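Local coordinates for uncharacterized protein VPA0106 (Vibrio parahaemolyticus, PDB 3U07) that is of unknown function, carrying DUF1254 and DUF1214 family sequences and built from a helical region together with several four-stranded sheets, at residues 32-37 with 261-266; 94-99 with 186-191; 134-139 with 151-156; 214-219 with 242-247. The protein carries 2 engineered substitutions. One frame throughout, in Å; residues are numbered along the deposited sequence.

Contact 1 (32-37 with 261-266); sequences DAYIYG and VGEKKG
The Y34 ring carries the backbone of E263 on one face, with E263 CA standing 3.5 Å above the ring plane and displaced toward the rim. Seen from the ring centroid, that CA lies close to the normal, so its hydrogen can point into the pi cloud as a CH-pi contact. E263 CG, anti to its backbone N, comes within 3.5 Å of Y34 CE1; the chain beyond runs extended, and its carboxylate plane is turned only 19° from the ring. G262 O and G266 CA approach the ring obliquely, and the W215 indole of helix 215-224 meets it edge-to-face. CG of Y34 is anti to its backbone N (chi1 174°), which sends the ring across to the second helix. The crossing is steep: the axes of 32-37 and 261-266 approach to 7.9 Å at a signed angle of -73°. G262 and G266, four residues apart and both facing helix 26-52, form a GxxxG-like pair that gives the ring a flat seat. Y34 CB rests 3.5 Å from G262 O, an oxygen already engaged inside its own helix by G266 N. G266 CA lies 4.0 Å from Y34 CD2; a beta carbon on this glycine would point at the ring and come within 2.6 Å of CD2, so the absence of a side chain is what lets the ring sit here. The adjacent I35 also packs on this glycine, its CG1 4.0 Å from G266 CA. Y36 points to other parts of the helical region, touching L223 and L236, and its OH is hydrogen-bonded to D232 OD2.

Contact 2 (94-99 with 186-191); sequences EPVIVS and WNIRTL
E94 starts the segment by laying its carboxylate against the residues that begin helix 191-195: OE1 lies 3.5 Å from L191 CB, while OE2 is hydrogen-bonded to S192 OG. A carboxylate here is probably favoured by the positive end of the helix dipole. P95 O then accepts a hydrogen bond from L191 N, which sits above the carbonyl plane, 38° out of it. V96 and T190 are a non-hydrogen-bonded pair; V96 CG2 is pressed to 3.5 Å from I188 CG2, tighter than usual van der Waals contact. I97 and R189 form a hydrogen-bonded pair, in which I97 N donates to R189 O at 2.7 Å with a nearly straight N-H...O angle of 177°. V98 and I188 are again a non-hydrogen-bonded pair, with V98 CA 3.3 Å from N187 O. S99 exchanges backbone bonds with N187 and offers OG to R189 NH2 at 2.9 Å, practically in the guanidinium plane. The arginine chain bends at chi3 (-75°), placing NE where a water accepts from it; that water donates to I97 O and S99 OG. Q135 OE1 is a further partner of this OG. The alternation of hydrogen-bonded and non-hydrogen-bonded pairs is that of an antiparallel ladder, here at the margin of a mixed four-stranded sheet, with strand 187-190 outermost and T190 as the N-cap of the following helix.

Contact 3 (134-139 with 151-156); sequences GQFMFA and VDEVVR
This is a parallel strand pairing at the edge of a mixed four-stranded sheet, with strand 153-157 outermost and strand 134-140 lying between it and strand 96-100. The strands run the same way, their axes 23° apart, so the chain between 140 and 153 must return to the starting end of the first strand. The ladder follows parallel logic: M137 reaches both ways, its N donating to E153 O at 2.9 Å and its O accepting from V155 N. This second bond is short, 2.6 Å between M137 O and V155 N, and nearly along the C=O axis. V155 O in turn accepts from A139 N. At the start, D152 is an extra residue between V151, whose CA is nearest that of Q135, and E153, bridged to F136. It grips both backbone polar atoms of Q135: D152 N donates to Q135 O, and D152 OD2 accepts from Q135 N at 2.8 Å on its anti side, tilted 25° out of the carboxylate plane.

F136, F138 and V155 point to the face that packs on the antiparallel sheet containing strands 109-115 and 120-125, where F124 stacks on F136. V155 lies alongside F138; its CG2, anti to the carbonyl carbon, comes over the ring, 4.1 Å from the centroid and 28° off the normal, a CH-pi contact. E153 CB instead meets the F136 ring at its edge, 4.0 Å from CD1. On the reverse face, selenomethionine M137 lies beside V154, with CE 4.1 Å from V154 CG1. The R156 guanidinium, whose NH1 is hydrogen-bonded to W143 O and A140 O, has A139 CB over one face, 4.2 Å from NH1.

Contact 4 (214-219 with 242-247); sequences TWLERV and IGVEPC
The start of helix 215-224, its first turn and V219 of the next, packs through W215, L216 and V219 onto the loop that joins helices 233-239 and 253-273, where V244 receives all three side chains. V244 CG2 lies 3.6 Å from L216 CD2 and 3.7 Å from W215 CH2, at the far end of the indole. L216 CD2 also stands 3.7 Å above the plane of the W215 ring, so it touches both the indole face and V244 CG2. The other branch, V244 CG1, meets V219 CG1 at 4.1 Å. The indole reaches this place with CG between its backbone N and carbonyl carbon (chi1 67°), and its NE1 donates to A259 O of helix 253-273. G243, with a positive phi of 108°, turns the loop beside L216, whose CD1 is 3.8 Å from I242 O. The side-chain pairs across the segments are apolar; polar fastening comes from N220, whose ND2 donates to G243 O and whose OD1 accepts from E245 N. E217 N bonds to T214 OG1 and T214 N to E217 OE1. This is a helix N terminus closed by a capping box and packed against a loop that the C224-C247 disulfide ties to the last residue of the same helix.

From the N terminus, helix 26-52 supplies the first half of contact 1, whose loop closes only at 261-266 and encloses the other three. Within it, strand 96-100 opens contact 2; contact 3 opens and closes inside that loop before 186-191 completes it. Contact 4 follows in series, nested in contact 1 alone, and no loops cross. Contacts 2 and 3 extend one mixed sheet on either side of the neighbouring strands 96-100 and 134-140, their centres about 9 Å apart. Contacts 1 and 4 belong to the helical region and meet through the W215 indole, whose CH2 is 3.5 Å from Y34 CA. The nearest atoms of contacts 3 and 4 remain about 17 Å apart.

Contact 1 (32-37 with 261-266)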
# COMPACT_ATOMS: atom_id res chain seq x y z
N ASP A 32 -9.39 3.50 23.41
CA ASP A 32 -8.19 2.81 22.99
C ASP A 32 -8.54 1.48 22.34
O ASP A 32 -7.89 1.07 21.38
CB ASP A 32 -7.25 2.58 24.19
CG ASP A 32 -6.71 3.88 24.76
OD1 ASP A 32 -6.55 4.85 23.99
OD2 ASP A 32 -6.42 3.93 25.97
N ALA A 33 -9.57 0.81 22.84
CA ALA A 33 -9.99 -0.47 22.28
C ALA A 33 -10.40 -0.27 20.82
O ALA A 33 -9.99 -1.03 19.95
CB ALA A 33 -11.16 -1.06 23.08
N TYR A 34 -11.19 0.76 20.55
CA TYR A 34 -11.61 1.00 19.19
C TYR A 34 -10.42 1.38 18.30
O TYR A 34 -10.34 0.94 17.15
CB TYR A 34 -12.65 2.13 19.12
CG TYR A 34 -12.98 2.49 17.69
CD1 TYR A 34 -13.83 1.68 16.92
CD2 TYR A 34 -12.39 3.59 17.07
CE1 TYR A 34 -14.07 1.97 15.58
CE2 TYR A 34 -12.62 3.88 15.72
CZ TYR A 34 -13.46 3.07 14.99
OH TYR A 34 -13.69 3.36 13.67
N ILE A 35 -9.51 2.19 18.81
CA ILE A 35 -8.35 2.60 18.02
C ILE A 35 -7.49 1.39 17.65
O ILE A 35 -6.94 1.34 16.55
CB ILE A 35 -7.54 3.69 18.76
CG1 ILE A 35 -8.32 5.02 18.71
CG2 ILE A 35 -6.17 3.89 18.09
CD1 ILE A 35 -7.78 6.10 19.63
N TYR A 36 -7.38 0.41 18.54
CA TYR A 36 -6.63 -0.81 18.23
C TYR A 36 -7.39 -1.57 17.14
O TYR A 36 -6.80 -2.05 16.16
CB TYR A 36 -6.51 -1.72 19.46
CG TYR A 36 -6.36 -3.19 19.12
CD1 TYR A 36 -5.14 -3.73 18.72
CD2 TYR A 36 -7.47 -4.04 19.15
CE1 TYR A 36 -5.03 -5.07 18.33
CE2 TYR A 36 -7.37 -5.38 18.77
CZ TYR A 36 -6.15 -5.89 18.36
OH TYR A 36 -6.07 -7.21 17.96
N GLY A 37 -8.71 -1.66 17.30
CA GLY A 37 -9.54 -2.38 16.34
C GLY A 37 -9.73 -1.71 14.99
O GLY A 37 -10.00 -2.38 13.99
N VAL A 261 -19.42 4.47 22.37
CA VAL A 261 -18.68 5.63 22.86
C VAL A 261 -17.23 5.56 22.38
O VAL A 261 -16.65 6.57 21.97
CB VAL A 261 -18.71 5.65 24.37
CG1 VAL A 261 -17.84 6.74 24.87
CG2 VAL A 261 -20.14 5.87 24.85
N GLY A 262 -16.64 4.36 22.42
CA GLY A 262 -15.26 4.22 21.99
C GLY A 262 -15.04 4.57 20.53
O GLY A 262 -14.03 5.19 20.19
N GLU A 263 -15.97 4.19 19.67
CA GLU A 263 -15.83 4.50 18.26
C GLU A 263 -15.92 6.01 18.04
O GLU A 263 -15.15 6.58 17.27
CB GLU A 263 -16.93 3.81 17.44
CG GLU A 263 -16.84 4.07 15.95
CD GLU A 263 -17.84 3.28 15.14
OE1 GLU A 263 -18.67 2.56 15.74
OE2 GLU A 263 -17.81 3.39 13.90
N LYS A 264 -16.86 6.65 18.73
CA LYS A 264 -17.03 8.10 18.59
C LYS A 264 -15.79 8.87 19.01
O LYS A 264 -15.24 9.63 18.22
CB LYS A 264 -18.24 8.58 19.40
CG LYS A 264 -19.05 9.65 18.69
CD LYS A 264 -19.64 10.65 19.67
CE LYS A 264 -20.73 11.50 19.03
NZ LYS A 264 -20.28 12.30 17.85
N LYS A 265 -15.33 8.67 20.24
CA LYS A 265 -14.13 9.37 20.70
C LYS A 265 -12.90 8.91 19.92
O LYS A 265 -12.02 9.71 19.58
CB LYS A 265 -13.91 9.13 22.20
CG LYS A 265 -14.87 9.89 23.11
CD LYS A 265 -14.55 9.66 24.59
CE LYS A 265 -13.89 10.87 25.22
NZ LYS A 265 -12.69 11.33 24.46
N GLY A 266 -12.84 7.61 19.63
CA GLY A 266 -11.71 7.07 18.88
C GLY A 266 -11.52 7.77 17.55
O GLY A 266 -10.41 8.22 17.24

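Contact 2 (94-99 with 186-191)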
# COMPACT_ATOMS: atom_id res chain seq x y z
N GLU A 94 -5.02 -24.46 3.82
CA GLU A 94 -3.65 -24.91 3.59
C GLU A 94 -2.82 -23.75 3.04
O GLU A 94 -3.37 -22.72 2.65
CB GLU A 94 -3.66 -26.06 2.59
CG GLU A 94 -4.24 -25.68 1.24
CD GLU A 94 -4.12 -26.78 0.21
OE1 GLU A 94 -3.03 -27.39 0.13
OE2 GLU A 94 -5.09 -27.03 -0.52
N PRO A 95 -1.49 -23.91 3.00
CA PRO A 95 -0.61 -22.86 2.48
C PRO A 95 -0.86 -22.58 1.01
O PRO A 95 -1.47 -23.39 0.30
CB PRO A 95 0.79 -23.43 2.71
CG PRO A 95 0.61 -24.26 3.94
CD PRO A 95 -0.70 -24.97 3.64
N VAL A 96 -0.38 -21.43 0.55
CA VAL A 96 -0.54 -21.02 -0.84
C VAL A 96 0.80 -20.52 -1.33
O VAL A 96 1.54 -19.85 -0.61
CB VAL A 96 -1.60 -19.90 -0.97
CG1 VAL A 96 -1.20 -18.70 -0.14
CG2 VAL A 96 -1.77 -19.50 -2.42
N ILE A 97 1.11 -20.85 -2.57
CA ILE A 97 2.38 -20.47 -3.17
C ILE A 97 2.19 -19.51 -4.33
O ILE A 97 1.43 -19.77 -5.26
CB ILE A 97 3.14 -21.73 -3.64
CG1 ILE A 97 3.53 -22.57 -2.42
CG2 ILE A 97 4.36 -21.35 -4.45
CD1 ILE A 97 3.95 -23.99 -2.75
N VAL A 98 2.88 -18.38 -4.25
CA VAL A 98 2.83 -17.39 -5.31
C VAL A 98 4.10 -17.59 -6.12
O VAL A 98 5.21 -17.56 -5.57
CB VAL A 98 2.78 -15.96 -4.74
CG1 VAL A 98 2.82 -14.94 -5.87
CG2 VAL A 98 1.50 -15.79 -3.91
N SER A 99 3.94 -17.82 -7.41
CA SER A 99 5.08 -18.03 -8.30
C SER A 99 5.43 -16.75 -9.03
O SER A 99 4.57 -16.10 -9.63
CB SER A 99 4.77 -19.13 -9.33
OG SER A 99 4.45 -20.36 -8.70
N TRP A 186 3.23 -14.95 -13.53
CA TRP A 186 2.98 -14.95 -12.09
C TRP A 186 1.82 -15.93 -11.90
O TRP A 186 0.93 -16.02 -12.75
CB TRP A 186 2.58 -13.55 -11.61
CG TRP A 186 3.72 -12.59 -11.53
CD1 TRP A 186 4.70 -12.39 -12.47
CD2 TRP A 186 3.98 -11.65 -10.48
NE1 TRP A 186 5.55 -11.39 -12.06
CE2 TRP A 186 5.12 -10.91 -10.85
CE3 TRP A 186 3.34 -11.35 -9.26
CZ2 TRP A 186 5.66 -9.91 -10.04
CZ3 TRP A 186 3.88 -10.35 -8.46
CH2 TRP A 186 5.02 -9.63 -8.86
N ASN A 187 1.81 -16.65 -10.79
CA ASN A 187 0.75 -17.63 -10.56
C ASN A 187 0.48 -17.78 -9.07
O ASN A 187 1.32 -17.41 -8.25
CB ASN A 187 1.21 -18.97 -11.16
CG ASN A 187 0.08 -19.97 -11.31
OD1 ASN A 187 -1.09 -19.64 -11.15
ND2 ASN A 187 0.42 -21.21 -11.64
N ILE A 188 -0.70 -18.28 -8.74
CA ILE A 188 -1.08 -18.52 -7.34
C ILE A 188 -1.64 -19.94 -7.30
O ILE A 188 -2.57 -20.26 -8.05
CB ILE A 188 -2.19 -17.58 -6.85
CG1 ILE A 188 -1.72 -16.13 -6.88
CG2 ILE A 188 -2.60 -17.99 -5.42
CD1 ILE A 188 -2.84 -15.15 -6.57
N ARG A 189 -1.09 -20.78 -6.44
CA ARG A 189 -1.54 -22.16 -6.32
C ARG A 189 -1.55 -22.61 -4.86
O ARG A 189 -0.68 -22.21 -4.08
CB ARG A 189 -0.61 -23.09 -7.10
CG ARG A 189 -0.74 -23.04 -8.61
CD ARG A 189 0.34 -23.88 -9.26
NE ARG A 189 1.65 -23.23 -9.20
CZ ARG A 189 2.79 -23.81 -9.57
NH1 ARG A 189 2.78 -25.06 -10.01
NH2 ARG A 189 3.93 -23.13 -9.51
N THR A 190 -2.53 -23.42 -4.49
CA THR A 190 -2.58 -23.95 -3.13
C THR A 190 -1.46 -25.00 -3.08
O THR A 190 -1.04 -25.52 -4.12
CB THR A 190 -3.91 -24.67 -2.83
OG1 THR A 190 -4.15 -25.69 -3.81
CG2 THR A 190 -5.06 -23.67 -2.83
N LEU A 191 -0.97 -25.30 -1.88
CA LEU A 191 0.09 -26.28 -1.73
C LEU A 191 -0.28 -27.60 -2.40
O LEU A 191 0.50 -28.15 -3.17
CB LEU A 191 0.37 -26.52 -0.24
CG LEU A 191 1.43 -27.57 0.09
CD1 LEU A 191 2.76 -27.23 -0.59
CD2 LEU A 191 1.58 -27.66 1.60
O HOH W 1 1.88 -20.67 -7.78

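Contact 3 (134-139 with 151-156)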
# COMPACT_ATOMS: atom_id res chain seq x y z
N GLY A 134 10.91 -16.36 -7.79
CA GLY A 134 10.90 -17.59 -7.00
C GLY A 134 9.53 -18.11 -6.63
O GLY A 134 8.51 -17.60 -7.09
N GLN A 135 9.52 -19.15 -5.80
CA GLN A 135 8.28 -19.76 -5.34
C GLN A 135 8.13 -19.30 -3.89
O GLN A 135 8.87 -19.72 -3.02
CB GLN A 135 8.39 -21.29 -5.39
CG GLN A 135 8.64 -21.87 -6.78
CD GLN A 135 7.55 -21.52 -7.78
OE1 GLN A 135 6.44 -21.15 -7.41
NE2 GLN A 135 7.86 -21.68 -9.06
N PHE A 136 7.16 -18.42 -3.65
CA PHE A 136 6.95 -17.88 -2.31
C PHE A 136 5.72 -18.47 -1.67
O PHE A 136 4.60 -18.30 -2.15
CB PHE A 136 6.86 -16.35 -2.42
CG PHE A 136 8.05 -15.73 -3.10
CD1 PHE A 136 9.27 -15.63 -2.44
CD2 PHE A 136 7.97 -15.29 -4.42
CE1 PHE A 136 10.39 -15.10 -3.08
CE2 PHE A 136 9.09 -14.75 -5.07
CZ PHE A 136 10.30 -14.66 -4.39
N MSE A 137 5.94 -19.20 -0.58
CA MSE A 137 4.84 -19.85 0.11
C MSE A 137 4.36 -19.07 1.32
O MSE A 137 5.16 -18.67 2.17
CB MSE A 137 5.25 -21.27 0.53
CG MSE A 137 4.10 -22.11 1.07
SE MSE A 137 4.60 -23.97 1.48
CE MSE A 137 5.05 -23.69 3.32
N PHE A 138 3.06 -18.86 1.37
CA PHE A 138 2.43 -18.16 2.48
C PHE A 138 1.65 -19.21 3.26
O PHE A 138 0.82 -19.91 2.70
CB PHE A 138 1.48 -17.08 1.95
CG PHE A 138 2.18 -16.01 1.19
CD1 PHE A 138 2.62 -16.24 -0.11
CD2 PHE A 138 2.47 -14.79 1.79
CE1 PHE A 138 3.35 -15.28 -0.81
CE2 PHE A 138 3.20 -13.81 1.11
CZ PHE A 138 3.64 -14.05 -0.19
N ALA A 139 1.94 -19.31 4.56
CA ALA A 139 1.26 -20.29 5.39
C ALA A 139 0.78 -19.65 6.67
O ALA A 139 1.37 -18.67 7.14
CB ALA A 139 2.21 -21.45 5.71
N VAL A 151 10.29 -24.71 -2.81
CA VAL A 151 9.95 -23.38 -2.31
C VAL A 151 11.16 -22.56 -1.90
O VAL A 151 12.05 -23.04 -1.20
CB VAL A 151 8.96 -23.49 -1.12
CG1 VAL A 151 8.85 -22.15 -0.39
CG2 VAL A 151 7.60 -23.92 -1.64
N ASP A 152 11.19 -21.30 -2.34
CA ASP A 152 12.28 -20.40 -2.03
C ASP A 152 12.20 -19.81 -0.63
O ASP A 152 13.11 -19.96 0.18
CB ASP A 152 12.31 -19.26 -3.05
CG ASP A 152 12.87 -19.70 -4.39
OD1 ASP A 152 14.11 -19.69 -4.54
OD2 ASP A 152 12.08 -20.07 -5.28
N GLU A 153 11.10 -19.13 -0.34
CA GLU A 153 10.91 -18.51 0.96
C GLU A 153 9.51 -18.81 1.48
O GLU A 153 8.58 -19.01 0.70
CB GLU A 153 11.08 -16.99 0.84
CG GLU A 153 12.44 -16.54 0.31
CD GLU A 153 13.58 -16.87 1.25
OE1 GLU A 153 13.38 -16.84 2.48
OE2 GLU A 153 14.69 -17.16 0.76
N VAL A 154 9.39 -18.85 2.80
CA VAL A 154 8.11 -19.11 3.45
C VAL A 154 7.71 -17.88 4.25
O VAL A 154 8.50 -17.34 5.03
CB VAL A 154 8.21 -20.30 4.42
CG1 VAL A 154 6.87 -20.51 5.12
CG2 VAL A 154 8.63 -21.56 3.67
N VAL A 155 6.47 -17.43 4.06
CA VAL A 155 5.95 -16.28 4.79
C VAL A 155 4.86 -16.76 5.75
O VAL A 155 3.82 -17.27 5.31
CB VAL A 155 5.31 -15.24 3.85
CG1 VAL A 155 4.79 -14.07 4.67
CG2 VAL A 155 6.31 -14.78 2.82
N ARG A 156 5.09 -16.62 7.05
CA ARG A 156 4.09 -17.01 8.04
C ARG A 156 3.15 -15.82 8.22
O ARG A 156 3.61 -14.72 8.53
CB ARG A 156 4.77 -17.35 9.37
CG ARG A 156 5.60 -18.63 9.31
CD ARG A 156 4.71 -19.88 9.30
NE ARG A 156 5.50 -21.10 9.14
CZ ARG A 156 5.00 -22.33 9.20
NH1 ARG A 156 3.70 -22.53 9.43
NH2 ARG A 156 5.79 -23.38 9.03

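Contact 4 (214-219 with 242-247)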
# COMPACT_ATOMS: atom_id res chain seq x y z
N THR A 214 -21.74 -4.26 14.39
CA THR A 214 -20.97 -3.32 15.21
C THR A 214 -19.48 -3.57 14.92
O THR A 214 -19.12 -4.61 14.35
CB THR A 214 -21.18 -3.54 16.72
OG1 THR A 214 -20.63 -4.81 17.08
CG2 THR A 214 -22.66 -3.48 17.07
N TRP A 215 -18.61 -2.64 15.30
CA TRP A 215 -17.20 -2.88 15.02
C TRP A 215 -16.68 -4.04 15.87
O TRP A 215 -15.73 -4.71 15.47
CB TRP A 215 -16.35 -1.62 15.26
CG TRP A 215 -16.26 -1.16 16.68
CD1 TRP A 215 -17.05 -0.24 17.30
CD2 TRP A 215 -15.25 -1.53 17.63
NE1 TRP A 215 -16.60 -0.01 18.57
CE2 TRP A 215 -15.49 -0.78 18.80
CE3 TRP A 215 -14.17 -2.42 17.60
CZ2 TRP A 215 -14.70 -0.90 19.94
CZ3 TRP A 215 -13.37 -2.53 18.73
CH2 TRP A 215 -13.64 -1.77 19.88
N LEU A 216 -17.30 -4.28 17.02
CA LEU A 216 -16.88 -5.38 17.87
C LEU A 216 -17.06 -6.72 17.15
O LEU A 216 -16.15 -7.54 17.13
CB LEU A 216 -17.67 -5.41 19.18
CG LEU A 216 -17.30 -4.39 20.26
CD1 LEU A 216 -18.29 -4.49 21.41
CD2 LEU A 216 -15.87 -4.64 20.75
N GLU A 217 -18.23 -6.94 16.54
CA GLU A 217 -18.43 -8.21 15.86
C GLU A 217 -17.55 -8.38 14.63
O GLU A 217 -17.07 -9.49 14.36
CB GLU A 217 -19.91 -8.44 15.52
CG GLU A 217 -20.65 -7.35 14.77
CD GLU A 217 -22.13 -7.68 14.63
OE1 GLU A 217 -22.97 -6.98 15.25
OE2 GLU A 217 -22.46 -8.65 13.91
N ARG A 218 -17.30 -7.30 13.90
CA ARG A 218 -16.45 -7.39 12.72
C ARG A 218 -15.00 -7.69 13.14
O ARG A 218 -14.38 -8.61 12.60
CB ARG A 218 -16.49 -6.08 11.91
CG ARG A 218 -17.84 -5.82 11.22
CD ARG A 218 -17.76 -4.62 10.27
NE ARG A 218 -17.39 -3.39 10.97
CZ ARG A 218 -18.26 -2.51 11.47
NH1 ARG A 218 -19.56 -2.70 11.35
NH2 ARG A 218 -17.81 -1.44 12.10
N VAL A 219 -14.48 -6.94 14.10
CA VAL A 219 -13.12 -7.16 14.57
C VAL A 219 -12.95 -8.56 15.19
O VAL A 219 -11.98 -9.25 14.90
CB VAL A 219 -12.70 -6.08 15.60
CG1 VAL A 219 -11.35 -6.46 16.23
CG2 VAL A 219 -12.58 -4.72 14.90
N ILE A 242 -13.82 -4.66 27.23
CA ILE A 242 -14.60 -3.91 26.25
C ILE A 242 -15.36 -4.85 25.33
O ILE A 242 -16.33 -4.45 24.71
CB ILE A 242 -13.68 -2.98 25.41
CG1 ILE A 242 -12.94 -2.01 26.34
CG2 ILE A 242 -14.50 -2.20 24.39
CD1 ILE A 242 -13.85 -1.10 27.16
N GLY A 243 -14.91 -6.10 25.25
CA GLY A 243 -15.59 -7.06 24.38
C GLY A 243 -14.81 -7.43 23.13
O GLY A 243 -15.32 -8.16 22.27
N VAL A 244 -13.59 -6.93 23.01
CA VAL A 244 -12.74 -7.25 21.86
C VAL A 244 -12.06 -8.56 22.21
O VAL A 244 -11.24 -8.62 23.12
CB VAL A 244 -11.66 -6.17 21.62
CG1 VAL A 244 -10.88 -6.49 20.34
CG2 VAL A 244 -12.32 -4.80 21.53
N GLU A 245 -12.39 -9.60 21.47
CA GLU A 245 -11.85 -10.93 21.75
C GLU A 245 -12.13 -11.84 20.55
O GLU A 245 -13.24 -11.84 20.03
CB GLU A 245 -12.55 -11.46 22.99
CG GLU A 245 -12.15 -12.85 23.44
CD GLU A 245 -12.94 -13.27 24.66
OE1 GLU A 245 -13.00 -12.48 25.62
OE2 GLU A 245 -13.49 -14.39 24.67
N PRO A 246 -11.13 -12.64 20.11
CA PRO A 246 -11.27 -13.55 18.96
C PRO A 246 -12.42 -14.54 19.01
O PRO A 246 -12.38 -15.47 19.80
CB PRO A 246 -9.95 -14.29 18.93
CG PRO A 246 -9.01 -13.41 19.65
CD PRO A 246 -9.84 -12.85 20.78
N CYS A 247 -13.35 -14.42 18.07
CA CYS A 247 -14.51 -15.32 17.97
C CYS A 247 -15.67 -14.95 18.91
O CYS A 247 -16.70 -15.62 18.89
CB CYS A 247 -14.13 -16.78 18.24
SG CYS A 247 -12.57 -17.33 17.49